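Glycosyl hydrolase family 2, TIM barrel domain protein (Parabacteroides merdae ATCC 43184, PDB 6DXU) probably hydrolyses beta-glucuronides in the human gut as a bacterial beta-glucuronidase of glycoside hydrolase family 2. Local coordinates at residues E668-K679 with L691-E699; E733-L741 with L749-K757. One frame throughout, in Å; residues are numbered along the deposited sequence.

Contact 1 of 2, residues E668-K679 with L691-E699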
ATOM      1  N   GLU D 668      44.075  11.647 -61.042  1.00 29.34           N
ATOM      2  CA  GLU D 668      43.724  11.975 -62.419  1.00 33.77           C
ATOM      3  C   GLU D 668      42.296  11.521 -62.695  1.00 27.09           C
ATOM      4  O   GLU D 668      41.928  10.386 -62.378  1.00 29.99           O
ATOM      5  CB  GLU D 668      44.693  11.326 -63.411  1.00 27.14           C
ATOM      6  CG  GLU D 668      44.430  11.722 -64.862  1.00 30.99           C
ATOM      7  CD  GLU D 668      45.579  11.351 -65.783  1.00 38.02           C
ATOM      8  OE1 GLU D 668      45.591  11.828 -66.942  1.00 33.93           O
ATOM      9  OE2 GLU D 668      46.443  10.558 -65.353  1.00 34.17           O
ATOM     10  N   LEU D 669      41.500  12.404 -63.289  1.00 27.41           N
ATOM     11  CA  LEU D 669      40.134  12.092 -63.684  1.00 26.82           C
ATOM     12  C   LEU D 669      40.049  11.841 -65.186  1.00 33.08           C
ATOM     13  O   LEU D 669      40.642  12.572 -65.982  1.00 30.35           O
ATOM     14  CB  LEU D 669      39.190  13.235 -63.312  1.00 29.40           C
ATOM     15  CG  LEU D 669      37.686  12.951 -63.385  1.00 31.14           C
ATOM     16  CD1 LEU D 669      37.263  12.037 -62.242  1.00 29.24           C
ATOM     17  CD2 LEU D 669      36.903  14.256 -63.327  1.00 26.84           C
ATOM     18  N   PHE D 670      39.265  10.833 -65.569  1.00 30.05           N
ATOM     19  CA  PHE D 670      38.997  10.510 -66.966  1.00 31.71           C
ATOM     20  C   PHE D 670      37.495  10.518 -67.196  1.00 32.37           C
ATOM     21  O   PHE D 670      36.744   9.928 -66.411  1.00 34.84           O
ATOM     22  CB  PHE D 670      39.548   9.136 -67.337  1.00 26.83           C
ATOM     23  CG  PHE D 670      41.028   8.996 -67.148  1.00 30.53           C
ATOM     24  CD1 PHE D 670      41.892   9.139 -68.229  1.00 31.84           C
ATOM     25  CD2 PHE D 670      41.561   8.691 -65.902  1.00 33.86           C
ATOM     26  CE1 PHE D 670      43.266   9.008 -68.066  1.00 30.99           C
ATOM     27  CE2 PHE D 670      42.935   8.552 -65.734  1.00 34.73           C
ATOM     28  CZ  PHE D 670      43.786   8.709 -66.821  1.00 33.23           C
ATOM     29  N   VAL D 671      37.052  11.178 -68.263  1.00 28.60           N
ATOM     30  CA  VAL D 671      35.645  11.162 -68.655  1.00 26.85           C
ATOM     31  C   VAL D 671      35.567  10.545 -70.043  1.00 35.31           C
ATOM     32  O   VAL D 671      36.114  11.102 -71.004  1.00 30.58           O
ATOM     33  CB  VAL D 671      35.018  12.562 -68.629  1.00 29.32           C
ATOM     34  CG1 VAL D 671      33.595  12.518 -69.193  1.00 28.13           C
ATOM     35  CG2 VAL D 671      35.011  13.105 -67.200  1.00 33.01           C
ATOM     36  N   ASN D 672      34.912   9.383 -70.141  1.00 30.64           N
ATOM     37  CA  ASN D 672      34.848   8.616 -71.390  1.00 28.27           C
ATOM     38  C   ASN D 672      36.247   8.331 -71.939  1.00 35.47           C
ATOM     39  O   ASN D 672      36.494   8.379 -73.149  1.00 32.71           O
ATOM     40  CB  ASN D 672      33.975   9.342 -72.405  1.00 32.04           C
ATOM     41  CG  ASN D 672      32.563   9.523 -71.891  1.00 30.04           C
ATOM     42  OD1 ASN D 672      31.995   8.594 -71.320  1.00 30.12           O
ATOM     43  ND2 ASN D 672      32.010  10.724 -72.034  1.00 29.14           N
ATOM     44  N   GLY D 673      37.174   8.014 -71.032  1.00 28.69           N
ATOM     45  CA  GLY D 673      38.528   7.652 -71.406  1.00 30.81           C
ATOM     46  C   GLY D 673      39.456   8.812 -71.680  1.00 34.60           C
ATOM     47  O   GLY D 673      40.664   8.583 -71.876  1.00 31.52           O
ATOM     48  N   VAL D 674      38.950  10.044 -71.666  1.00 31.60           N
ATOM     49  CA  VAL D 674      39.737  11.231 -71.981  1.00 29.70           C
ATOM     50  C   VAL D 674      40.218  11.852 -70.676  1.00 35.96           C
ATOM     51  O   VAL D 674      39.407  12.218 -69.816  1.00 29.48           O
ATOM     52  CB  VAL D 674      38.914  12.242 -72.794  1.00 34.17           C
ATOM     53  CG1 VAL D 674      39.748  13.483 -73.104  1.00 36.84           C
ATOM     54  CG2 VAL D 674      38.399  11.606 -74.085  1.00 35.52           C
ATOM     55  N   SER D 675      41.534  11.990 -70.529  1.00 29.59           N
ATOM     56  CA  SER D 675      42.077  12.574 -69.309  1.00 33.97           C
ATOM     57  C   SER D 675      41.620  14.018 -69.146  1.00 36.13           C
ATOM     58  O   SER D 675      41.565  14.787 -70.110  1.00 31.38           O
ATOM     59  CB  SER D 675      43.602  12.518 -69.310  1.00 35.99           C
ATOM     60  OG  SER D 675      44.120  13.277 -68.224  1.00 30.90           O
ATOM     61  N   GLN D 676      41.255  14.372 -67.914  1.00 30.96           N
ATOM     62  CA  GLN D 676      40.917  15.739 -67.549  1.00 25.51           C
ATOM     63  C   GLN D 676      42.002  16.390 -66.710  1.00 28.11           C
ATOM     64  O   GLN D 676      41.790  17.485 -66.180  1.00 30.85           O
ATOM     65  CB  GLN D 676      39.585  15.769 -66.796  1.00 31.91           C
ATOM     66  CG  GLN D 676      38.483  15.041 -67.524  1.00 32.12           C
ATOM     67  CD  GLN D 676      38.108  15.732 -68.819  1.00 33.72           C
ATOM     68  OE1 GLN D 676      37.712  16.901 -68.826  1.00 36.20           O
ATOM     69  NE2 GLN D 676      38.222  15.007 -69.925  1.00 30.40           N
ATOM     70  N   GLY D 677      43.150  15.739 -66.563  1.00 35.00           N
ATOM     71  CA  GLY D 677      44.266  16.318 -65.850  1.00 36.36           C
ATOM     72  C   GLY D 677      44.414  15.761 -64.442  1.00 36.60           C
ATOM     73  O   GLY D 677      43.468  15.256 -63.827  1.00 32.45           O
ATOM     74  N   VAL D 678      45.634  15.868 -63.932  1.00 32.73           N
ATOM     75  CA  VAL D 678      45.993  15.448 -62.583  1.00 31.37           C
ATOM     76  C   VAL D 678      45.818  16.625 -61.642  1.00 33.38           C
ATOM     77  O   VAL D 678      46.192  17.755 -61.974  1.00 32.21           O
ATOM     78  CB  VAL D 678      47.442  14.925 -62.564  1.00 34.91           C
ATOM     79  CG1 VAL D 678      47.861  14.498 -61.159  1.00 30.09           C
ATOM     80  CG2 VAL D 678      47.598  13.776 -63.554  1.00 33.32           C
ATOM     81  N   LYS D 679      45.251  16.372 -60.460  1.00 31.81           N
ATOM     82  CA  LYS D 679      45.142  17.392 -59.428  1.00 31.55           C
ATOM     83  C   LYS D 679      45.725  16.864 -58.126  1.00 30.64           C
ATOM     84  O   LYS D 679      45.700  15.662 -57.855  1.00 30.56           O
ATOM     85  CB  LYS D 679      43.698  17.841 -59.226  1.00 32.29           C
ATOM     86  CG  LYS D 679      43.128  18.427 -60.506  1.00 36.76           C
ATOM     87  CD  LYS D 679      42.098  19.496 -60.262  1.00 35.87           C
ATOM     88  CE  LYS D 679      41.744  20.173 -61.585  1.00 33.17           C
ATOM     89  NZ  LYS D 679      40.521  21.008 -61.477  1.00 34.94           N
ATOM     90  N   LEU D 691      40.388  18.214 -55.230  1.00 26.12           N
ATOM     91  CA  LEU D 691      40.141  17.153 -56.203  1.00 28.18           C
ATOM     92  C   LEU D 691      38.760  17.357 -56.825  1.00 29.30           C
ATOM     93  O   LEU D 691      37.807  16.612 -56.598  1.00 30.67           O
ATOM     94  CB  LEU D 691      40.290  15.785 -55.547  1.00 24.22           C
ATOM     95  CG  LEU D 691      41.624  15.570 -54.820  1.00 25.10           C
ATOM     96  CD1 LEU D 691      41.661  14.188 -54.194  1.00 25.88           C
ATOM     97  CD2 LEU D 691      42.844  15.747 -55.759  1.00 23.94           C
ATOM     98  N   ARG D 692      38.655  18.440 -57.593  1.00 28.08           N
ATOM     99  CA  ARG D 692      37.444  18.740 -58.332  1.00 24.54           C
ATOM    100  C   ARG D 692      37.801  19.116 -59.765  1.00 33.49           C
ATOM    101  O   ARG D 692      38.887  19.640 -60.038  1.00 28.21           O
ATOM    102  CB  ARG D 692      36.636  19.850 -57.671  1.00 30.35           C
ATOM    103  CG  ARG D 692      37.405  21.126 -57.465  1.00 32.77           C
ATOM    104  CD  ARG D 692      36.543  22.221 -56.853  1.00 32.26           C
ATOM    105  NE  ARG D 692      37.321  23.454 -56.763  1.00 35.71           N
ATOM    106  CZ  ARG D 692      38.248  23.687 -55.834  1.00 39.94           C
ATOM    107  NH1 ARG D 692      38.501  22.781 -54.896  1.00 35.68           N
ATOM    108  NH2 ARG D 692      38.929  24.828 -55.841  1.00 37.21           N
ATOM    109  N   TRP D 693      36.877  18.805 -60.679  1.00 30.16           N
ATOM    110  CA  TRP D 693      37.020  19.063 -62.109  1.00 30.19           C
ATOM    111  C   TRP D 693      35.701  19.610 -62.634  1.00 31.33           C
ATOM    112  O   TRP D 693      34.650  19.448 -62.012  1.00 29.37           O
ATOM    113  CB  TRP D 693      37.385  17.799 -62.896  1.00 26.27           C
ATOM    114  CG  TRP D 693      38.764  17.241 -62.672  1.00 31.24           C
ATOM    115  CD1 TRP D 693      39.837  17.346 -63.517  1.00 31.23           C
ATOM    116  CD2 TRP D 693      39.212  16.463 -61.549  1.00 29.83           C
ATOM    117  NE1 TRP D 693      40.925  16.692 -62.988  1.00 31.68           N
ATOM    118  CE2 TRP D 693      40.570  16.140 -61.781  1.00 32.74           C
ATOM    119  CE3 TRP D 693      38.598  16.006 -60.371  1.00 30.68           C
ATOM    120  CZ2 TRP D 693      41.327  15.388 -60.880  1.00 28.43           C
ATOM    121  CZ3 TRP D 693      39.350  15.259 -59.472  1.00 28.73           C
ATOM    122  CH2 TRP D 693      40.703  14.955 -59.736  1.00 32.93           C
ATOM    123  N   ASN D 694      35.756  20.295 -63.773  1.00 31.49           N
ATOM    124  CA  ASN D 694      34.544  20.735 -64.460  1.00 30.95           C
ATOM    125  C   ASN D 694      34.628  20.198 -65.884  1.00 34.24           C
ATOM    126  O   ASN D 694      35.507  20.611 -66.651  1.00 31.18           O
ATOM    127  CB  ASN D 694      34.422  22.254 -64.424  1.00 35.01           C
ATOM    128  CG  ASN D 694      34.085  22.772 -63.029  1.00 41.55           C
ATOM    129  OD1 ASN D 694      34.967  22.887 -62.174  1.00 47.32           O
ATOM    130  ND2 ASN D 694      32.825  23.084 -62.796  1.00 32.24           N
ATOM    131  N   CYS D 695      33.737  19.265 -66.228  1.00 28.60           N
ATOM    132  CA  CYS D 695      33.877  18.468 -67.438  1.00 29.73           C
ATOM    133  C   CYS D 695      32.579  18.416 -68.225  1.00 30.80           C
ATOM    134  O   CYS D 695      31.483  18.461 -67.661  1.00 29.76           O
ATOM    135  CB  CYS D 695      34.305  17.039 -67.107  1.00 28.95           C
ATOM    136  SG  CYS D 695      35.662  16.956 -65.975  1.00 36.02           S
ATOM    137  N   VAL D 696      32.718  18.278 -69.544  1.00 28.61           N
ATOM    138  CA  VAL D 696      31.562  18.148 -70.426  1.00 31.34           C
ATOM    139  C   VAL D 696      31.087  16.702 -70.412  1.00 30.79           C
ATOM    140  O   VAL D 696      31.885  15.772 -70.582  1.00 29.95           O
ATOM    141  CB  VAL D 696      31.919  18.602 -71.853  1.00 36.12           C
ATOM    142  CG1 VAL D 696      30.766  18.341 -72.808  1.00 39.11           C
ATOM    143  CG2 VAL D 696      32.284  20.078 -71.859  1.00 38.83           C
ATOM    144  N   TYR D 697      29.791  16.511 -70.171  1.00 28.47           N
ATOM    145  CA  TYR D 697      29.136  15.219 -70.321  1.00 28.85           C
ATOM    146  C   TYR D 697      28.489  15.127 -71.696  1.00 29.77           C
ATOM    147  O   TYR D 697      27.898  16.095 -72.177  1.00 33.06           O
ATOM    148  CB  TYR D 697      28.041  15.026 -69.269  1.00 30.47           C
ATOM    149  CG  TYR D 697      28.484  14.634 -67.881  1.00 28.59           C
ATOM    150  CD1 TYR D 697      28.125  13.396 -67.339  1.00 31.56           C
ATOM    151  CD2 TYR D 697      29.225  15.503 -67.097  1.00 29.46           C
ATOM    152  CE1 TYR D 697      28.511  13.034 -66.046  1.00 29.30           C
ATOM    153  CE2 TYR D 697      29.612  15.156 -65.807  1.00 31.74           C
ATOM    154  CZ  TYR D 697      29.255  13.925 -65.288  1.00 32.20           C
ATOM    155  OH  TYR D 697      29.652  13.592 -64.016  1.00 26.92           O
ATOM    156  N   GLN D 698      28.542  13.941 -72.292  1.00 30.92           N
ATOM    157  CA  GLN D 698      27.802  13.683 -73.525  1.00 34.76           C
ATOM    158  C   GLN D 698      26.356  13.348 -73.184  1.00 36.92           C
ATOM    159  O   GLN D 698      26.089  12.612 -72.228  1.00 31.74           O
ATOM    160  CB  GLN D 698      28.447  12.525 -74.291  1.00 33.54           C
ATOM    161  CG  GLN D 698      29.860  12.836 -74.721  1.00 35.73           C
ATOM    162  CD  GLN D 698      29.918  13.972 -75.713  1.00 42.01           C
ATOM    163  OE1 GLN D 698      29.058  14.086 -76.582  1.00 43.00           O
ATOM    164  NE2 GLN D 698      30.869  14.881 -75.517  1.00 46.44           N
ATOM    165  N   GLU D 699      25.417  13.892 -73.960  1.00 34.00           N
ATOM    166  CA  GLU D 699      24.019  13.500 -73.798  1.00 33.28           C
ATOM    167  C   GLU D 699      23.903  11.989 -73.959  1.00 33.16           C
ATOM    168  O   GLU D 699      24.342  11.428 -74.965  1.00 34.93           O
ATOM    169  CB  GLU D 699      23.136  14.232 -74.806  1.00 36.49           C
ATOM    170  CG  GLU D 699      21.642  14.146 -74.512  1.00 40.87           C
ATOM    171  CD  GLU D 699      20.794  14.888 -75.538  1.00 45.62           C
TER
HETATM  172  O   HOH W   1      35.460  18.197 -70.545  1.00 37.40           O
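W693 lies between L669 and K679. L669 CB stands over one face of the indole, 3.7 Å from the centroid of its five-membered ring, a CH-pi contact. On the opposite face K679 CG rests 3.6 Å from W693 CZ2, and the chain, bent at chi2 (-149°), carries K679 NZ back over the ring for a cation-pi contact and onto R692 O at 2.6 Å, in the carbonyl plane. The indole edge is engaged as well: W693 NE1 donates to G677 O at 3.0 Å, a bent bond (143°). With W693 cut back to an alanine, L669 and the K679 chain would probably be left with a gap between them and G677 O without its indole donor. The packed part thins to V671 CG2 on C695 CB at 4.0 Å; beside it water 1 bridges Q676 OE1 and V696 N. On the solvent side both residues are exposed: N672 ND2, bonded to N702, only grazes Q698 CG. The axes of 674-679 and 692-696 run 8.5 Å apart, too far for backbone pairing: two sheets meet here through side chains, with 692-696 paired to 655-662, 666-671 paired to 700-710, and 674-680 at the edge of its sheet.

Contact 2 of 2, residues E733-L741 with L749-K757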
ATOM      1  N   GLU D 733       5.079  17.029 -62.898  1.00 35.19           N
ATOM      2  CA  GLU D 733       4.862  15.589 -62.924  1.00 34.73           C
ATOM      3  C   GLU D 733       3.484  15.280 -63.494  1.00 33.47           C
ATOM      4  O   GLU D 733       2.504  15.962 -63.189  1.00 32.22           O
ATOM      5  CB  GLU D 733       5.001  14.999 -61.518  1.00 34.13           C
ATOM      6  CG  GLU D 733       6.372  15.221 -60.848  1.00 31.66           C
ATOM      7  CD  GLU D 733       6.375  16.435 -59.924  1.00 37.47           C
ATOM      8  OE1 GLU D 733       5.656  17.408 -60.232  1.00 39.32           O
ATOM      9  OE2 GLU D 733       7.058  16.403 -58.873  1.00 31.79           O
ATOM     10  N   ALA D 734       3.423  14.260 -64.353  1.00 36.59           N
ATOM     11  CA  ALA D 734       2.181  13.912 -65.032  1.00 38.97           C
ATOM     12  C   ALA D 734       1.830  12.438 -64.883  1.00 34.83           C
ATOM     13  O   ALA D 734       0.653  12.076 -64.955  1.00 31.50           O
ATOM     14  CB  ALA D 734       2.263  14.267 -66.520  1.00 32.33           C
ATOM     15  N   ALA D 735       2.832  11.578 -64.710  1.00 32.41           N
ATOM     16  CA  ALA D 735       2.574  10.146 -64.680  1.00 32.42           C
ATOM     17  C   ALA D 735       3.711   9.427 -63.975  1.00 32.60           C
ATOM     18  O   ALA D 735       4.832   9.933 -63.872  1.00 31.33           O
ATOM     19  CB  ALA D 735       2.396   9.579 -66.096  1.00 32.33           C
ATOM     20  N   CYS D 736       3.407   8.214 -63.525  1.00 30.20           N
ATOM     21  CA  CYS D 736       4.379   7.297 -62.953  1.00 29.92           C
ATOM     22  C   CYS D 736       4.651   6.186 -63.950  1.00 29.93           C
ATOM     23  O   CYS D 736       3.724   5.489 -64.373  1.00 34.72           O
ATOM     24  CB  CYS D 736       3.870   6.703 -61.642  1.00 34.76           C
ATOM     25  SG  CYS D 736       3.801   7.887 -60.320  1.00 44.59           S
ATOM     26  N   GLN D 737       5.907   6.028 -64.327  1.00 26.60           N
ATOM     27  CA  GLN D 737       6.326   4.938 -65.188  1.00 26.77           C
ATOM     28  C   GLN D 737       6.977   3.881 -64.306  1.00 33.56           C
ATOM     29  O   GLN D 737       7.911   4.184 -63.556  1.00 33.78           O
ATOM     30  CB  GLN D 737       7.247   5.469 -66.288  1.00 35.10           C
ATOM     31  CG  GLN D 737       8.079   4.468 -67.036  1.00 38.40           C
ATOM     32  CD  GLN D 737       9.000   5.163 -68.040  1.00 52.19           C
ATOM     33  OE1 GLN D 737       8.750   6.308 -68.441  1.00 47.62           O
ATOM     34  NE2 GLN D 737      10.059   4.474 -68.457  1.00 60.53           N
ATOM     35  N   VAL D 738       6.443   2.664 -64.347  1.00 29.77           N
ATOM     36  CA  VAL D 738       6.805   1.602 -63.415  1.00 26.39           C
ATOM     37  C   VAL D 738       7.372   0.450 -64.212  1.00 31.18           C
ATOM     38  O   VAL D 738       6.761   0.010 -65.193  1.00 35.68           O
ATOM     39  CB  VAL D 738       5.596   1.137 -62.582  1.00 28.11           C
ATOM     40  CG1 VAL D 738       6.033   0.146 -61.492  1.00 23.55           C
ATOM     41  CG2 VAL D 738       4.882   2.331 -61.981  1.00 29.57           C
ATOM     42  N   SER D 739       8.509  -0.071 -63.773  1.00 27.65           N
ATOM     43  CA  SER D 739       9.159  -1.109 -64.547  1.00 29.01           C
ATOM     44  C   SER D 739       9.885  -2.061 -63.612  1.00 29.27           C
ATOM     45  O   SER D 739      10.231  -1.714 -62.480  1.00 30.93           O
ATOM     46  CB  SER D 739      10.137  -0.503 -65.555  1.00 29.49           C
ATOM     47  OG  SER D 739      11.182   0.172 -64.879  1.00 36.91           O
ATOM     48  N   LEU D 740      10.099  -3.272 -64.105  1.00 30.72           N
ATOM     49  CA  LEU D 740      10.933  -4.253 -63.429  1.00 26.93           C
ATOM     50  C   LEU D 740      12.390  -3.953 -63.766  1.00 35.31           C
ATOM     51  O   LEU D 740      12.806  -4.082 -64.922  1.00 31.39           O
ATOM     52  CB  LEU D 740      10.536  -5.664 -63.849  1.00 29.54           C
ATOM     53  CG  LEU D 740      11.435  -6.756 -63.270  1.00 33.81           C
ATOM     54  CD1 LEU D 740      11.379  -6.726 -61.740  1.00 34.06           C
ATOM     55  CD2 LEU D 740      11.052  -8.131 -63.811  1.00 33.05           C
ATOM     56  N   LEU D 741      13.165  -3.532 -62.765  1.00 31.12           N
ATOM     57  CA  LEU D 741      14.542  -3.124 -63.018  1.00 37.26           C
ATOM     58  C   LEU D 741      15.487  -4.319 -63.034  1.00 39.15           C
ATOM     59  O   LEU D 741      16.380  -4.391 -63.883  1.00 37.16           O
ATOM     60  CB  LEU D 741      14.980  -2.093 -61.974  1.00 38.05           C
ATOM     61  CG  LEU D 741      16.366  -1.452 -62.102  1.00 41.22           C
ATOM     62  CD1 LEU D 741      16.575  -0.801 -63.457  1.00 38.69           C
ATOM     63  CD2 LEU D 741      16.552  -0.429 -61.003  1.00 38.09           C
ATOM     64  N   LEU D 749      13.200  -6.154 -58.131  1.00 27.70           N
ATOM     65  CA  LEU D 749      13.431  -4.741 -57.847  1.00 27.75           C
ATOM     66  C   LEU D 749      12.614  -3.896 -58.813  1.00 25.57           C
ATOM     67  O   LEU D 749      12.807  -3.974 -60.031  1.00 34.58           O
ATOM     68  CB  LEU D 749      14.920  -4.392 -57.937  1.00 29.23           C
ATOM     69  CG  LEU D 749      15.255  -2.916 -57.706  1.00 29.87           C
ATOM     70  CD1 LEU D 749      14.806  -2.415 -56.327  1.00 30.36           C
ATOM     71  CD2 LEU D 749      16.753  -2.692 -57.899  1.00 33.33           C
ATOM     72  N   VAL D 750      11.702  -3.107 -58.274  1.00 25.60           N
ATOM     73  CA  VAL D 750      10.774  -2.303 -59.058  1.00 26.93           C
ATOM     74  C   VAL D 750      11.217  -0.853 -59.010  1.00 29.28           C
ATOM     75  O   VAL D 750      11.640  -0.354 -57.959  1.00 26.52           O
ATOM     76  CB  VAL D 750       9.330  -2.461 -58.544  1.00 28.41           C
ATOM     77  CG1 VAL D 750       8.417  -1.410 -59.158  1.00 27.32           C
ATOM     78  CG2 VAL D 750       8.814  -3.844 -58.880  1.00 28.36           C
ATOM     79  N   GLN D 751      11.140  -0.179 -60.154  1.00 26.12           N
ATOM     80  CA  GLN D 751      11.521   1.219 -60.276  1.00 27.44           C
ATOM     81  C   GLN D 751      10.327   2.030 -60.749  1.00 27.83           C
ATOM     82  O   GLN D 751       9.598   1.615 -61.662  1.00 29.12           O
ATOM     83  CB  GLN D 751      12.698   1.392 -61.253  1.00 33.79           C
ATOM     84  CG  GLN D 751      13.040   2.847 -61.572  1.00 36.06           C
ATOM     85  CD  GLN D 751      14.177   2.976 -62.580  1.00 41.50           C
ATOM     86  OE1 GLN D 751      15.342   3.147 -62.206  1.00 42.02           O
ATOM     87  NE2 GLN D 751      13.841   2.885 -63.862  1.00 45.50           N
ATOM     88  N   VAL D 752      10.139   3.185 -60.124  1.00 26.23           N
ATOM     89  CA  VAL D 752       9.150   4.177 -60.525  1.00 25.62           C
ATOM     90  C   VAL D 752       9.904   5.403 -61.006  1.00 31.06           C
ATOM     91  O   VAL D 752      10.855   5.844 -60.351  1.00 26.80           O
ATOM     92  CB  VAL D 752       8.213   4.544 -59.360  1.00 26.23           C
ATOM     93  CG1 VAL D 752       7.256   5.659 -59.770  1.00 31.29           C
ATOM     94  CG2 VAL D 752       7.465   3.319 -58.878  1.00 27.64           C
ATOM     95  N   GLN D 753       9.482   5.959 -62.140  1.00 26.81           N
ATOM     96  CA  GLN D 753      10.046   7.208 -62.642  1.00 28.98           C
ATOM     97  C   GLN D 753       8.909   8.183 -62.912  1.00 27.66           C
ATOM     98  O   GLN D 753       8.013   7.897 -63.715  1.00 28.09           O
ATOM     99  CB  GLN D 753      10.878   6.977 -63.911  1.00 30.90           C
ATOM    100  CG  GLN D 753      11.423   8.257 -64.528  1.00 33.11           C
ATOM    101  CD  GLN D 753      12.459   8.947 -63.651  1.00 31.02           C
ATOM    102  OE1 GLN D 753      13.500   8.371 -63.352  1.00 41.00           O
ATOM    103  NE2 GLN D 753      12.186  10.187 -63.258  1.00 29.68           N
ATOM    104  N   LEU D 754       8.953   9.335 -62.261  1.00 23.46           N
ATOM    105  CA  LEU D 754       7.990  10.389 -62.544  1.00 26.24           C
ATOM    106  C   LEU D 754       8.382  11.103 -63.838  1.00 31.29           C
ATOM    107  O   LEU D 754       9.540  11.485 -64.026  1.00 28.06           O
ATOM    108  CB  LEU D 754       7.929  11.378 -61.383  1.00 26.77           C
ATOM    109  CG  LEU D 754       7.350  10.807 -60.091  1.00 26.29           C
ATOM    110  CD1 LEU D 754       7.796  11.615 -58.874  1.00 30.17           C
ATOM    111  CD2 LEU D 754       5.833  10.808 -60.175  1.00 30.58           C
ATOM    112  N   ILE D 755       7.410  11.290 -64.725  1.00 30.68           N
ATOM    113  CA  ILE D 755       7.642  11.903 -66.026  1.00 29.36           C
ATOM    114  C   ILE D 755       6.601  12.989 -66.228  1.00 30.93           C
ATOM    115  O   ILE D 755       5.550  12.995 -65.586  1.00 31.18           O
ATOM    116  CB  ILE D 755       7.565  10.876 -67.164  1.00 27.68           C
ATOM    117  CG1 ILE D 755       6.177  10.226 -67.182  1.00 31.29           C
ATOM    118  CG2 ILE D 755       8.683   9.842 -67.039  1.00 30.77           C
ATOM    119  CD1 ILE D 755       5.961   9.247 -68.320  1.00 32.72           C
ATOM    120  N   ASP D 756       6.907  13.928 -67.122  1.00 32.36           N
ATOM    121  CA  ASP D 756       5.959  14.995 -67.396  1.00 33.22           C
ATOM    122  C   ASP D 756       5.053  14.573 -68.552  1.00 34.66           C
ATOM    123  O   ASP D 756       5.150  13.457 -69.065  1.00 29.41           O
ATOM    124  CB  ASP D 756       6.687  16.311 -67.672  1.00 34.43           C
ATOM    125  CG  ASP D 756       7.464  16.313 -68.995  1.00 33.30           C
ATOM    126  OD1 ASP D 756       7.359  15.363 -69.809  1.00 31.29           O
ATOM    127  OD2 ASP D 756       8.208  17.293 -69.202  1.00 35.91           O
ATOM    128  N   LYS D 757       4.171  15.484 -68.977  1.00 38.94           N
ATOM    129  CA  LYS D 757       3.196  15.169 -70.023  1.00 39.77           C
ATOM    130  C   LYS D 757       3.844  14.796 -71.353  1.00 44.07           C
ATOM    131  O   LYS D 757       3.198  14.147 -72.184  1.00 43.44           O
ATOM    132  CB  LYS D 757       2.248  16.353 -70.221  1.00 41.09           C
ATOM    133  CG  LYS D 757       2.918  17.582 -70.803  1.00 44.66           C
ATOM    134  CD  LYS D 757       2.046  18.816 -70.637  1.00 49.42           C
ATOM    135  CE  LYS D 757       2.686  20.039 -71.283  1.00 54.53           C
ATOM    136  NZ  LYS D 757       1.872  21.278 -71.093  1.00 61.13           N
TER
HETATM  137  O   HOH W   2      10.530   2.754 -64.502  1.00 33.89           O
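A734 N and A735 N both donate to I755 O, at 2.8 Å from A734 N and a longer 3.2 Å from A735 N. Two residues facing one define a classic beta bulge at the start of the pairing. Beyond it the antiparallel register is regular: Q737 with Q753 and S739 with Q751 are hydrogen-bonded pairs with two bonds each, and L741 N continues the row onto L749 O at 2.8 Å. CA-H...O contacts fill in between them, such as V738 CA to Q751 O.

The side chains form two different faces. On one, C736 SG touches L754 CD2 at 3.6 Å, while V738 CG1 meets V750 CG1 at 3.7 Å and V738 CG2 the more distant V752 CG2, so one valine spans two partners. The other face is more polar. I755 CG1 sits between its backbone N and carbonyl carbon (chi1 60°), where it packs on A735 CB, and I755 CG2 approaches Q737 OE1 at 3.8 Å. Q753, bent at chi2, holds its amide locally by a nearly straight bond (178°) from NE2 to L754 O. Farther along, water 2 donates to Q737 O and joins S739 OG at 2.7 Å, with a weak bond from Q751 NE2. Near the far end the L741 and L749 side chains lie side by side, pointing the same way, and touch through their CD2 methyls.

In the second shell, D756 accepts from the backbone of I760, N758 and D731, anchoring the chain beyond the bulge. V738 and V750 pack on L824, and V752 and L754 reach strand 768-775. The whole is a beta hairpin, with 735-744 outermost in its sheet and 747-755 paired inward to 798-804; its apolar face meets a second antiparallel sheet in the beta-sandwich arrangement of this C-terminal domain.

Overall arrangement
Contacts 1 and 2 follow each other along the chain and belong to different domain families, DUF4982 and the glycoside hydrolase family 2 C-terminal domain 5. They share no strand: contact 1 uses 666-671, 674-680 and 692-696, contact 2 uses 735-744 and 747-755. Their nearest atoms are about 14 Å apart, so they do not touch. Contact 1 joins two sheets face to face through side chains and buries 567 Å²; L669, V671, W693 and C695 are buried, N672 and Q698 exposed. Contact 2 joins neighbouring strands within one sheet, where backbone hydrogen bonds dominate and 895 Å² is buried; V750, V752 and L754 of its inner strand are buried, while the outer strand leaves Q737 and L740 exposed.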